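Long-range contact in uncharacterized protein Q6HG14 (Bacillus thuringiensis serovar konkukian, PDB 3F08), which is of unknown function but probably binds a hydrophobic small molecule or lipid in a Bet v 1-like fold: residues S86-V90 with L100-S104. The protein carries 5 engineered substitutions. Coordinates in Å, arbitrary orientation, origin at the centre of the assembly. Residues are numbered along the deposited sequence.
Sequences STIQV and LVEWS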
# COMPACT_ATOMS: atom_id res chain seq x y z
N SER B 86 1.57 -13.88 -2.06
CA SER B 86 0.18 -14.08 -2.45
C SER B 86 -0.41 -12.81 -3.05
O SER B 86 -0.11 -11.70 -2.59
CB SER B 86 -0.66 -14.51 -1.24
OG SER B 86 -1.99 -14.81 -1.62
N THR B 87 -1.24 -12.97 -4.06
CA THR B 87 -1.87 -11.83 -4.71
C THR B 87 -3.36 -12.06 -4.84
O THR B 87 -3.80 -13.13 -5.24
CB THR B 87 -1.29 -11.59 -6.12
OG1 THR B 87 0.10 -11.28 -6.02
CG2 THR B 87 -2.03 -10.43 -6.80
N ILE B 88 -4.15 -11.06 -4.46
CA ILE B 88 -5.58 -11.15 -4.62
C ILE B 88 -5.93 -10.03 -5.58
O ILE B 88 -5.46 -8.90 -5.42
CB ILE B 88 -6.32 -10.98 -3.26
CG1 ILE B 88 -7.83 -11.05 -3.47
CG2 ILE B 88 -5.90 -9.69 -2.60
CD1 ILE B 88 -8.61 -11.29 -2.17
N GLN B 89 -6.71 -10.34 -6.60
CA GLN B 89 -7.06 -9.34 -7.59
C GLN B 89 -8.53 -9.39 -7.98
O GLN B 89 -9.13 -10.46 -8.05
CB GLN B 89 -6.20 -9.51 -8.85
CG GLN B 89 -6.52 -8.51 -9.95
CD GLN B 89 -5.51 -8.57 -11.09
OE1 GLN B 89 -5.06 -9.64 -11.49
NE2 GLN B 89 -5.17 -7.40 -11.63
N VAL B 90 -9.09 -8.22 -8.24
CA VAL B 90 -10.49 -8.11 -8.64
C VAL B 90 -10.53 -7.79 -10.12
O VAL B 90 -10.30 -6.65 -10.52
CB VAL B 90 -11.20 -6.99 -7.85
CG1 VAL B 90 -12.63 -6.85 -8.33
CG2 VAL B 90 -11.16 -7.31 -6.35
N LEU B 100 -14.66 -11.02 -11.12
CA LEU B 100 -13.93 -12.28 -11.13
C LEU B 100 -12.79 -12.04 -10.16
O LEU B 100 -11.79 -11.40 -10.50
CB LEU B 100 -13.37 -12.59 -12.51
CG LEU B 100 -12.67 -13.95 -12.53
CD1 LEU B 100 -13.69 -15.04 -12.22
CD2 LEU B 100 -12.02 -14.19 -13.89
N VAL B 101 -12.93 -12.54 -8.95
CA VAL B 101 -11.89 -12.37 -7.96
C VAL B 101 -10.95 -13.56 -8.01
O VAL B 101 -11.37 -14.71 -7.89
CB VAL B 101 -12.49 -12.21 -6.57
CG1 VAL B 101 -11.37 -12.00 -5.55
CG2 VAL B 101 -13.48 -11.03 -6.56
N GLU B 102 -9.67 -13.27 -8.19
CA GLU B 102 -8.65 -14.29 -8.29
C GLU B 102 -7.66 -14.16 -7.14
O GLU B 102 -7.14 -13.08 -6.87
CB GLU B 102 -7.94 -14.13 -9.64
CG GLU B 102 -7.07 -15.27 -10.07
CD GLU B 102 -6.62 -15.11 -11.52
OE1 GLU B 102 -5.78 -14.24 -11.80
OE2 GLU B 102 -7.13 -15.86 -12.38
N TRP B 103 -7.41 -15.28 -6.46
CA TRP B 103 -6.48 -15.31 -5.34
C TRP B 103 -5.43 -16.35 -5.70
O TRP B 103 -5.76 -17.51 -5.94
CB TRP B 103 -7.22 -15.74 -4.06
CG TRP B 103 -6.56 -15.28 -2.80
CD1 TRP B 103 -5.24 -14.98 -2.62
CD2 TRP B 103 -7.19 -15.09 -1.52
NE1 TRP B 103 -5.01 -14.62 -1.31
CE2 TRP B 103 -6.19 -14.68 -0.62
CE3 TRP B 103 -8.50 -15.24 -1.06
CZ2 TRP B 103 -6.46 -14.40 0.73
CZ3 TRP B 103 -8.78 -14.96 0.28
CH2 TRP B 103 -7.75 -14.55 1.16
N SER B 104 -4.17 -15.95 -5.73
CA SER B 104 -3.11 -16.88 -6.08
C SER B 104 -1.88 -16.76 -5.20
O SER B 104 -1.66 -15.72 -4.56
CB SER B 104 -2.71 -16.67 -7.54
OG SER B 104 -2.11 -15.40 -7.70
O HOH W 1 -4.20 -13.28 -8.32
O HOH W 2 -4.64 -12.25 -10.57
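Strands 81-92 and 99-109 form an antiparallel hairpin within the curved sheet that wraps helix 114-137, as in Bet v 1-like folds. Two hydrogen-bonded pairs satisfy the backbone of four residues: Thr87 N to Ser104 O (2.8 Å) and Ser104 N to Thr87 O (2.9 Å), then Gln89 N to Glu102 O (2.8 Å) and Glu102 N to Gln89 O (2.9 Å). Alternate residues pair outward, Ile88 with Tyr70 and Val101 with Met8. The four polar side chains suit the partly exposed face: one water joins Ser104 OG to Thr87 O, another lies within hydrogen-bonding distance of Gln89 OE1 (2.8 Å) and Glu102 OE1 (2.6 Å), Lys91 neutralises Glu102, Glu67 O accepts from Gln89 NE2, and Thr87 OG1 hydrogen-bonds Thr71 OG1. Beta-branched Ile88, Val90 and Val101, suited to strands, pack on helix 14-21; Trp103 stacks with Tyr125 and offers a ring face to Ile88 CD1 (CH-pi, 4.2 Å from the six-membered-ring centroid). Trp103 NE1 makes weak hydrogen bonds to Ser86 OG (3.0 Å) and Tyr72 OH; Ser86 OG also bonds Tyr125 OH. The sheet is thus two-faced: hydrated outside, largely apolar inside, with a small polar cluster around Ser86 OG.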